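Side-chain contacts in glutamine synthetase (Streptomyces coelicolor, PDB 4BAX), which is a many-subunit enzyme of the glutamine synthetase family, each chain combining a beta-Grasp domain with a larger catalytic domain: residues P260-H263 / V264-Y267; P323-V326 / T327-L330; N173-M177 / P178-E182; T118-G122 / T123-G127. All coordinates share one frame; numbering follows the deposited sequence.

Interaction 1 (P260-H263 / V264-Y267)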
loop_
_atom_site.group_PDB
_atom_site.type_symbol
_atom_site.label_atom_id
_atom_site.label_comp_id
_atom_site.label_asym_id
_atom_site.label_seq_id
_atom_site.Cartn_x
_atom_site.Cartn_y
_atom_site.Cartn_z
ATOM N N PRO A 260 41.180 37.865 0.513
ATOM C CA PRO A 260 40.653 36.507 0.262
ATOM C C PRO A 260 39.798 35.972 1.413
ATOM O O PRO A 260 38.650 35.533 1.199
ATOM C CB PRO A 260 41.931 35.673 0.117
ATOM C CG PRO A 260 42.930 36.671 -0.458
ATOM C CD PRO A 260 42.644 37.936 0.294
ATOM N N MET A 261 40.317 36.094 2.636
ATOM C CA MET A 261 39.554 35.689 3.805
ATOM C C MET A 261 38.344 36.580 4.059
ATOM O O MET A 261 37.276 36.080 4.404
ATOM C CB MET A 261 40.463 35.652 5.042
ATOM C CG MET A 261 40.900 34.265 5.506
ATOM S SD MET A 261 40.585 32.927 4.343
ATOM C CE MET A 261 38.992 32.371 4.957
ATOM N N ASP A 262 38.485 37.873 3.782
ATOM C CA ASP A 262 37.401 38.830 3.962
ATOM C C ASP A 262 36.188 38.468 3.102
ATOM O O ASP A 262 35.047 38.498 3.577
ATOM C CB ASP A 262 37.877 40.234 3.594
ATOM C CG ASP A 262 38.726 40.870 4.678
ATOM O OD1 ASP A 262 38.779 40.324 5.810
ATOM O OD2 ASP A 262 39.326 41.929 4.398
ATOM N N HIS A 263 36.444 38.118 1.836
ATOM C CA HIS A 263 35.378 37.676 0.934
ATOM C C HIS A 263 34.851 36.295 1.329
ATOM O O HIS A 263 33.641 36.087 1.491
ATOM C CB HIS A 263 35.860 37.655 -0.523
ATOM C CG HIS A 263 36.046 39.012 -1.124
ATOM N ND1 HIS A 263 35.455 39.383 -2.314
ATOM C CD2 HIS A 263 36.776 40.077 -0.714
ATOM C CE1 HIS A 263 35.797 40.627 -2.599
ATOM N NE2 HIS A 263 36.600 41.070 -1.647
ATOM N N VAL A 264 35.770 35.353 1.499
ATOM C CA VAL A 264 35.389 33.971 1.709
ATOM C C VAL A 264 34.563 33.807 2.974
ATOM O O VAL A 264 33.559 33.072 2.995
ATOM C CB VAL A 264 36.620 33.050 1.700
ATOM C CG1 VAL A 264 36.344 31.739 2.446
ATOM C CG2 VAL A 264 37.110 32.789 0.255
ATOM N N LYS A 265 34.878 34.604 3.995
ATOM C CA LYS A 265 34.060 34.459 5.242
ATOM C C LYS A 265 32.693 35.097 5.153
ATOM O O LYS A 265 31.887 34.968 6.093
ATOM C CB LYS A 265 34.785 35.026 6.480
ATOM C CG LYS A 265 34.986 36.535 6.475
ATOM C CD LYS A 265 35.643 37.015 7.765
ATOM C CE LYS A 265 36.078 38.496 7.793
ATOM N NZ LYS A 265 36.220 38.707 9.241
ATOM N N ASN A 266 32.400 35.764 4.045
ATOM C CA ASN A 266 31.078 36.353 3.798
ATOM C C ASN A 266 30.386 35.752 2.592
ATOM O O ASN A 266 29.363 36.272 2.116
ATOM C CB ASN A 266 31.184 37.872 3.615
ATOM C CG ASN A 266 31.540 38.592 4.865
ATOM O OD1 ASN A 266 30.694 38.784 5.732
ATOM N ND2 ASN A 266 32.799 38.993 4.986
ATOM N N TYR A 267 30.944 34.649 2.105
ATOM C CA TYR A 267 30.502 34.066 0.846
ATOM C C TYR A 267 29.530 32.910 1.034
ATOM O O TYR A 267 29.252 32.165 0.091
ATOM C CB TYR A 267 31.709 33.610 0.030
ATOM C CG TYR A 267 32.226 34.624 -0.960
ATOM C CD1 TYR A 267 31.794 35.946 -0.945
ATOM C CD2 TYR A 267 33.155 34.254 -1.920
ATOM C CE1 TYR A 267 32.292 36.873 -1.869
ATOM C CE2 TYR A 267 33.642 35.160 -2.852
ATOM C CZ TYR A 267 33.219 36.464 -2.825
ATOM O OH TYR A 267 33.744 37.333 -3.759
#

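Interaction 2 (P323-V326 / T327-L330)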
loop_
_atom_site.group_PDB
_atom_site.type_symbol
_atom_site.label_atom_id
_atom_site.label_comp_id
_atom_site.label_asym_id
_atom_site.label_seq_id
_atom_site.Cartn_x
_atom_site.Cartn_y
_atom_site.Cartn_z
ATOM N N PRO A 323 23.353 38.202 -2.057
ATOM C CA PRO A 323 23.801 39.019 -3.201
ATOM C C PRO A 323 24.224 40.435 -2.792
ATOM O O PRO A 323 25.215 40.946 -3.335
ATOM C CB PRO A 323 22.576 39.047 -4.139
ATOM C CG PRO A 323 21.413 38.593 -3.292
ATOM C CD PRO A 323 21.997 37.660 -2.251
ATOM N N TYR A 324 23.554 41.003 -1.788
ATOM C CA TYR A 324 23.887 42.338 -1.302
ATOM C C TYR A 324 25.325 42.386 -0.799
ATOM O O TYR A 324 26.037 43.390 -0.983
ATOM C CB TYR A 324 22.938 42.755 -0.158
ATOM C CG TYR A 324 21.496 43.014 -0.568
ATOM C CD1 TYR A 324 21.191 43.789 -1.677
ATOM C CD2 TYR A 324 20.437 42.417 0.124
ATOM C CE1 TYR A 324 19.875 43.996 -2.069
ATOM C CE2 TYR A 324 19.115 42.624 -0.263
ATOM C CZ TYR A 324 18.845 43.417 -1.360
ATOM O OH TYR A 324 17.547 43.634 -1.757
ATOM N N VAL A 325 25.730 41.300 -0.149
ATOM C CA VAL A 325 27.071 41.175 0.400
ATOM C C VAL A 325 28.187 40.922 -0.635
ATOM O O VAL A 325 29.180 41.653 -0.673
ATOM C CB VAL A 325 27.090 40.101 1.527
ATOM C CG1 VAL A 325 28.490 39.910 2.088
ATOM C CG2 VAL A 325 26.095 40.490 2.626
ATOM N N VAL A 326 28.006 39.928 -1.502
ATOM C CA VAL A 326 29.035 39.606 -2.491
ATOM C C VAL A 326 29.253 40.776 -3.448
ATOM O O VAL A 326 30.396 41.117 -3.777
ATOM C CB VAL A 326 28.767 38.266 -3.232
ATOM C CG1 VAL A 326 27.399 38.265 -3.960
ATOM C CG2 VAL A 326 29.911 37.937 -4.163
ATOM N N THR A 327 28.160 41.432 -3.831
ATOM C CA THR A 327 28.265 42.601 -4.702
ATOM C C THR A 327 28.997 43.754 -3.985
ATOM O O THR A 327 29.908 44.365 -4.563
ATOM C CB THR A 327 26.868 43.105 -5.218
ATOM O OG1 THR A 327 25.963 43.303 -4.121
ATOM C CG2 THR A 327 26.255 42.153 -6.250
ATOM N N ARG A 328 28.671 43.987 -2.708
ATOM C CA ARG A 328 29.301 45.082 -1.950
ATOM C C ARG A 328 30.814 44.875 -1.849
ATOM O O ARG A 328 31.600 45.805 -2.105
ATOM C CB ARG A 328 28.694 45.192 -0.545
ATOM C CG ARG A 328 29.012 46.512 0.183
ATOM C CD ARG A 328 29.690 46.326 1.540
ATOM N NE ARG A 328 29.015 45.309 2.330
ATOM C CZ ARG A 328 29.585 44.626 3.318
ATOM N NH1 ARG A 328 30.844 44.868 3.652
ATOM N NH2 ARG A 328 28.884 43.708 3.982
ATOM N N LEU A 329 31.199 43.639 -1.516
ATOM C CA LEU A 329 32.582 43.258 -1.295
ATOM C C LEU A 329 33.429 43.377 -2.561
ATOM O O LEU A 329 34.572 43.858 -2.519
ATOM C CB LEU A 329 32.642 41.825 -0.764
ATOM C CG LEU A 329 32.173 41.601 0.670
ATOM C CD1 LEU A 329 32.238 40.126 1.029
ATOM C CD2 LEU A 329 33.033 42.429 1.610
ATOM N N LEU A 330 32.871 42.916 -3.679
ATOM C CA LEU A 330 33.577 42.989 -4.952
ATOM C C LEU A 330 33.780 44.441 -5.370
ATOM O O LEU A 330 34.854 44.803 -5.845
ATOM C CB LEU A 330 32.828 42.214 -6.031
ATOM C CG LEU A 330 33.104 40.716 -5.930
ATOM C CD1 LEU A 330 32.149 39.907 -6.821
ATOM C CD2 LEU A 330 34.580 40.436 -6.268
#

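Interaction 3 (N173-M177 / P178-E182)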
loop_
_atom_site.group_PDB
_atom_site.type_symbol
_atom_site.label_atom_id
_atom_site.label_comp_id
_atom_site.label_asym_id
_atom_site.label_seq_id
_atom_site.Cartn_x
_atom_site.Cartn_y
_atom_site.Cartn_z
ATOM N N ASN A 173 19.957 26.339 -17.045
ATOM C CA ASN A 173 20.419 25.024 -17.464
ATOM C C ASN A 173 20.376 23.983 -16.338
ATOM O O ASN A 173 20.366 24.332 -15.144
ATOM C CB ASN A 173 21.816 25.104 -18.080
ATOM C CG ASN A 173 22.880 25.494 -17.072
ATOM O OD1 ASN A 173 23.106 26.687 -16.794
ATOM N ND2 ASN A 173 23.519 24.489 -16.490
ATOM N N ALA A 174 20.366 22.706 -16.727
ATOM C CA ALA A 174 20.459 21.606 -15.772
ATOM C C ALA A 174 21.928 21.406 -15.381
ATOM O O ALA A 174 22.813 21.405 -16.256
ATOM C CB ALA A 174 19.885 20.324 -16.386
ATOM N N GLU A 175 22.196 21.234 -14.080
ATOM C CA GLU A 175 23.578 21.131 -13.598
ATOM C C GLU A 175 24.100 19.699 -13.444
ATOM O O GLU A 175 23.405 18.739 -13.769
ATOM C CB GLU A 175 23.781 21.931 -12.315
ATOM C CG GLU A 175 24.263 23.367 -12.557
ATOM C CD GLU A 175 25.655 23.422 -13.215
ATOM O OE1 GLU A 175 26.534 22.614 -12.823
ATOM O OE2 GLU A 175 25.889 24.304 -14.083
ATOM N N VAL A 176 25.340 19.582 -12.975
ATOM C CA VAL A 176 26.068 18.316 -12.909
ATOM C C VAL A 176 25.426 17.264 -11.981
ATOM O O VAL A 176 25.363 16.086 -12.316
ATOM C CB VAL A 176 27.551 18.555 -12.498
ATOM C CG1 VAL A 176 28.280 17.208 -12.277
ATOM C CG2 VAL A 176 28.265 19.408 -13.545
ATOM N N MET A 177 24.949 17.702 -10.821
ATOM C CA MET A 177 24.222 16.835 -9.904
ATOM C C MET A 177 22.760 16.655 -10.319
ATOM O O MET A 177 22.112 17.590 -10.788
ATOM C CB MET A 177 24.303 17.401 -8.490
ATOM C CG MET A 177 23.858 16.404 -7.426
ATOM S SD MET A 177 23.779 17.133 -5.783
ATOM C CE MET A 177 22.422 16.243 -5.061
ATOM N N PRO A 178 22.229 15.434 -10.155
ATOM C CA PRO A 178 20.818 15.228 -10.490
ATOM C C PRO A 178 19.871 16.075 -9.650
ATOM O O PRO A 178 19.991 16.091 -8.421
ATOM C CB PRO A 178 20.604 13.732 -10.190
ATOM C CG PRO A 178 21.770 13.311 -9.372
ATOM C CD PRO A 178 22.901 14.173 -9.796
ATOM N N GLY A 179 18.921 16.729 -10.313
ATOM C CA GLY A 179 18.007 17.634 -9.654
ATOM C C GLY A 179 18.643 18.965 -9.321
ATOM O O GLY A 179 18.031 19.771 -8.603
ATOM N N GLN A 180 19.847 19.203 -9.850
ATOM C CA GLN A 180 20.537 20.472 -9.656
ATOM C C GLN A 180 20.411 21.307 -10.905
ATOM O O GLN A 180 20.594 20.815 -12.029
ATOM C CB GLN A 180 22.011 20.242 -9.318
ATOM C CG GLN A 180 22.706 21.396 -8.588
ATOM C CD GLN A 180 24.118 21.045 -8.142
ATOM O OE1 GLN A 180 25.025 20.854 -8.963
ATOM N NE2 GLN A 180 24.311 20.958 -6.829
ATOM N N TRP A 181 20.120 22.588 -10.682
ATOM C CA TRP A 181 19.811 23.505 -11.763
ATOM C C TRP A 181 20.467 24.859 -11.544
ATOM O O TRP A 181 20.931 25.177 -10.431
ATOM C CB TRP A 181 18.296 23.683 -11.881
ATOM C CG TRP A 181 17.554 22.453 -12.303
ATOM C CD1 TRP A 181 17.110 21.454 -11.491
ATOM C CD2 TRP A 181 17.175 22.087 -13.632
ATOM N NE1 TRP A 181 16.468 20.489 -12.229
ATOM C CE2 TRP A 181 16.492 20.858 -13.548
ATOM C CE3 TRP A 181 17.334 22.683 -14.885
ATOM C CZ2 TRP A 181 15.975 20.213 -14.667
ATOM C CZ3 TRP A 181 16.813 22.036 -15.998
ATOM C CH2 TRP A 181 16.140 20.821 -15.879
ATOM N N GLU A 182 20.489 25.644 -12.621
ATOM C CA GLU A 182 21.031 26.993 -12.592
ATOM C C GLU A 182 20.192 27.959 -13.410
ATOM O O GLU A 182 19.624 27.581 -14.434
ATOM C CB GLU A 182 22.459 26.991 -13.119
ATOM C CG GLU A 182 23.198 28.298 -12.958
ATOM C CD GLU A 182 24.520 28.297 -13.722
ATOM O OE1 GLU A 182 25.463 27.587 -13.274
ATOM O OE2 GLU A 182 24.617 28.985 -14.770
HETATM O O HOH W 1 26.857 22.123 -10.128
#

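Interaction 4 (T118-G122 / T123-G127)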
loop_
_atom_site.group_PDB
_atom_site.type_symbol
_atom_site.label_atom_id
_atom_site.label_comp_id
_atom_site.label_asym_id
_atom_site.label_seq_id
_atom_site.Cartn_x
_atom_site.Cartn_y
_atom_site.Cartn_z
ATOM N N THR A 118 19.392 23.024 -5.706
ATOM C CA THR A 118 19.111 21.592 -5.805
ATOM C C THR A 118 17.702 21.291 -5.307
ATOM O O THR A 118 17.308 21.775 -4.236
ATOM C CB THR A 118 20.161 20.764 -5.007
ATOM O OG1 THR A 118 21.484 21.275 -5.273
ATOM C CG2 THR A 118 20.098 19.282 -5.387
ATOM N N PHE A 119 16.950 20.504 -6.077
ATOM C CA PHE A 119 15.613 20.061 -5.653
ATOM C C PHE A 119 15.630 18.929 -4.629
ATOM O O PHE A 119 16.406 17.968 -4.749
ATOM C CB PHE A 119 14.749 19.641 -6.846
ATOM C CG PHE A 119 14.246 20.786 -7.657
ATOM C CD1 PHE A 119 13.659 21.869 -7.048
ATOM C CD2 PHE A 119 14.404 20.800 -9.052
ATOM C CE1 PHE A 119 13.210 22.949 -7.814
ATOM C CE2 PHE A 119 13.968 21.875 -9.816
ATOM C CZ PHE A 119 13.368 22.951 -9.194
ATOM N N PHE A 120 14.708 19.003 -3.673
ATOM C CA PHE A 120 14.575 17.951 -2.676
ATOM C C PHE A 120 13.110 17.580 -2.539
ATOM O O PHE A 120 12.225 18.426 -2.692
ATOM C CB PHE A 120 15.115 18.413 -1.317
ATOM C CG PHE A 120 16.559 18.074 -1.081
ATOM C CD1 PHE A 120 17.569 18.721 -1.793
ATOM C CD2 PHE A 120 16.916 17.082 -0.165
ATOM C CE1 PHE A 120 18.914 18.392 -1.586
ATOM C CE2 PHE A 120 18.267 16.754 0.057
ATOM C CZ PHE A 120 19.263 17.416 -0.662
ATOM N N LYS A 121 12.855 16.309 -2.265
ATOM C CA LYS A 121 11.533 15.878 -1.857
ATOM C C LYS A 121 11.668 15.299 -0.440
ATOM O O LYS A 121 12.118 14.152 -0.243
ATOM C CB LYS A 121 10.982 14.835 -2.827
ATOM C CG LYS A 121 9.651 14.302 -2.338
ATOM C CD LYS A 121 8.467 14.996 -2.988
ATOM C CE LYS A 121 7.224 14.901 -2.078
ATOM N NZ LYS A 121 5.914 15.126 -2.767
ATOM N N GLY A 122 11.263 16.108 0.535
ATOM C CA GLY A 122 11.562 15.848 1.934
ATOM C C GLY A 122 13.055 15.917 2.201
ATOM O O GLY A 122 13.718 16.865 1.751
ATOM N N THR A 123 13.585 14.908 2.892
ATOM C CA THR A 123 15.017 14.832 3.180
ATOM C C THR A 123 15.788 14.231 2.008
ATOM O O THR A 123 17.027 14.191 2.010
ATOM C CB THR A 123 15.297 13.996 4.453
ATOM O OG1 THR A 123 14.513 12.792 4.428
ATOM C CG2 THR A 123 15.004 14.802 5.713
ATOM N N ARG A 124 15.046 13.741 1.018
ATOM C CA ARG A 124 15.628 13.071 -0.130
ATOM C C ARG A 124 15.848 14.036 -1.289
ATOM O O ARG A 124 14.943 14.797 -1.660
ATOM C CB ARG A 124 14.676 11.964 -0.601
ATOM C CG ARG A 124 15.369 10.747 -1.237
ATOM C CD ARG A 124 14.753 10.422 -2.574
ATOM N NE ARG A 124 13.305 10.531 -2.497
ATOM C CZ ARG A 124 12.552 11.072 -3.453
ATOM N NH1 ARG A 124 13.111 11.562 -4.565
ATOM N NH2 ARG A 124 11.231 11.138 -3.295
ATOM N N PRO A 125 17.038 13.975 -1.903
ATOM C CA PRO A 125 17.297 14.709 -3.153
ATOM C C PRO A 125 16.332 14.221 -4.243
ATOM O O PRO A 125 16.104 12.999 -4.374
ATOM C CB PRO A 125 18.742 14.304 -3.499
ATOM C CG PRO A 125 19.357 13.895 -2.170
ATOM C CD PRO A 125 18.224 13.233 -1.425
ATOM N N LEU A 126 15.766 15.147 -5.013
ATOM C CA LEU A 126 14.739 14.761 -5.981
ATOM C C LEU A 126 15.261 13.750 -7.016
ATOM O O LEU A 126 14.500 12.914 -7.496
ATOM C CB LEU A 126 14.113 15.994 -6.657
ATOM C CG LEU A 126 12.960 15.670 -7.614
ATOM C CD1 LEU A 126 11.702 15.429 -6.815
ATOM C CD2 LEU A 126 12.725 16.742 -8.667
ATOM N N GLY A 127 16.554 13.820 -7.335
ATOM C CA GLY A 127 17.142 12.921 -8.312
ATOM C C GLY A 127 17.734 11.644 -7.730
ATOM O O GLY A 127 18.361 10.848 -8.446
HETATM O O HOH W 2 18.208 16.554 -6.380
#

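Interaction 1 (P260-H263 / V264-Y267)
H263 sets its imidazole beside the backbone N, with CG anti to the carbonyl carbon (chi1 -72°), and the ring of Y267, four residues on, swings back alongside it. The pair marks the place where helix 259-264 runs into a type I turn from V264 to Y267. CB of H263 sits over the face of the Y267 ring, 4.0 Å from its centroid, so the histidine packs by its methylene while the two ring planes stand oblique. Histidine suits the place because both ring nitrogens find partners: NE2 bonds to T333 in helix 323-341, and ND1 donates a hydrogen bond to Y267 OH, which is also hydrogen-bonded to D314 OD2. N266 turns its amide back over the last turn, and ND2 reaches D262 O at 2.7 Å, nearly along the C=O axis, while N266 N bonds to H263 O. Asparagine thus occupies two carbonyls as the helical ladder gives out. D262 and K265 run side by side, but K265 NZ remains 4.6 Å from D262 OD1, short of a salt bridge; D262 OD2 bonds to S258. The bond between H263 ND1 and Y267 OH measures 3.0 Å, almost straight, with the hydroxyl in the imidazole plane.

Interaction 2 (P323-V326 / T327-L330)
T327 and P323 make the polar side-chain contact in this opening stretch of the alpha-helix 323-341. Four residues on from the proline, T327 places OG1 between its own backbone N and carbonyl carbon (chi1 52°), turned back along the helix, where the hydroxyl donates to P323 O at 2.6 Å. The same oxygen accepts T327 N at 3.0 Å, the two donors arriving from opposite faces of the carbonyl plane. One residue thus grips a carbonyl of the first turn twice, which suits a threonine buried in a helix. Proline fits the first turn, where a backbone N-H would have no preceding helical carbonyl to bond, so lacking one costs nothing.

The backbone ladder continues with R328 N to Y324 O, L329 N to V325 O and L330 N to V326 O, the bond to V325 O having an N-H...O angle of 164°.

Apolar contacts come in two matching pairs, each four residues apart with side chains lying alongside and pointing the same way. V325 CG1 meets L329 CD1 at 3.9 Å, and V326 CG2 meets L330 CD1 at 4.0 Å. With CG anti to the carbonyl carbon, each leucine lies back toward its valine.

Around these two turns, P323 and Y324 face helix 190-210, where Y324 OH bonds to D195; T327 and R328 touch helix 94-103, and L329 and L330 lean on H263 of helix 259-264.

Interaction 3 (N173-M177 / P178-E182)
N173 and E182 pair their main chains, N173 N to E182 O at 2.9 Å and E182 N to N173 O at 2.8 Å, as the last hydrogen-bonded pair before the loop of the beta hairpin 169-174/180-188. Past the A174-W181 pair the loop is pinned by E175 N to Q180 O, and by Q180 N to M177 O across a type II turn. P178 and G179 suit that turn: proline fits the first corner, glycine the positive phi (76°) of the second.

N173 ND2 donates to A174 O and weakly to E175 OE2. E175 OE1 receives V176 N from above the carboxylate plane, and a water lies between E175 OE1 and Q180 OE1 and probably links them. Extended Q180 sends NE2 to N227 O and T118 OG1; W181 NE1 bonds to F150 O, and E182 OE2 to Q184. The like-charged E175 OE2 and E182 OE1 lie 3.4 Å apart, and E116 brings a third carboxylate to E182 OE1, a crowding that may be costly unless offset.

Small A174 suits the indole face, its CB lying over the six-membered ring of W181.

Strand 180-188 continues against strand 110-121, helix 152-164 touches W181, and K23 of a second subunit packs on N173.

Interaction 4 (T118-G122 / T123-G127)
F120 lies alongside P125: from the first arm of a two-residue beta hairpin its side chain reaches across T123-P125 of the second. CB begins 3.6 Å from R124 O, and CG passes 4.0 Å from P125 CA. CD2 stays close to the R124 carbonyl, CE2 meets T123 O at the ring edge, 3.5 Å away, and CZ, at the tip, lies 3.8 Å from P125 CG. P125 CA stands almost exactly over the centre of the ring, 3.8 Å from the centroid, a clear CH-pi contact. Proline is well matched to an aromatic here: its compact ring presents C-H groups that can lie close against an aromatic face, and it has no N-H in need of a partner in this non-hydrogen-bonded pair.

A type II' turn from K121 to R124 joins the arms. G122 takes its first corner, where positive phi (65°) favours glycine. K121 N donates to R124 O at 2.6 Å, and R124 N returns the bond to K121 O, while L126 N reaches F119 O farther down. The R124 chain bends at chi2 (-129°) and chi3 (-42°), bringing the guanidinium back over K121 CB, with R124 NH2 3.7 Å from that carbon. The charge of R124 is met by E130 in a salt bridge through NE. F119 CB packs on L126 CB, and F119 O also takes a water.

The hairpin ends strand 110-121. F119 presses against helix 152-164 and W181 of strand 180-188, and F120 bonds through its backbone to S214 of strand 214-216.

Every contact is local, so the four follow one another in series, none nesting or crossing. From the N terminus, interaction 4 comes first, closing a tight hairpin at the end of strand 110-121. Interaction 3 then closes the loop between strands 169-174 and 180-188. These two touch in the same sheet, with G179 O probably bonded to F119 N and W181 packed on F119. Interaction 1 follows at the exit of helix 259-264, and interaction 2 starts helix 323-341. These also meet, Y267 on V326 and N266 on V325 and L329. The sheet pair and the helical pair do not touch: the nearest atoms of interaction 1 and interaction 3 are about 14 Å apart.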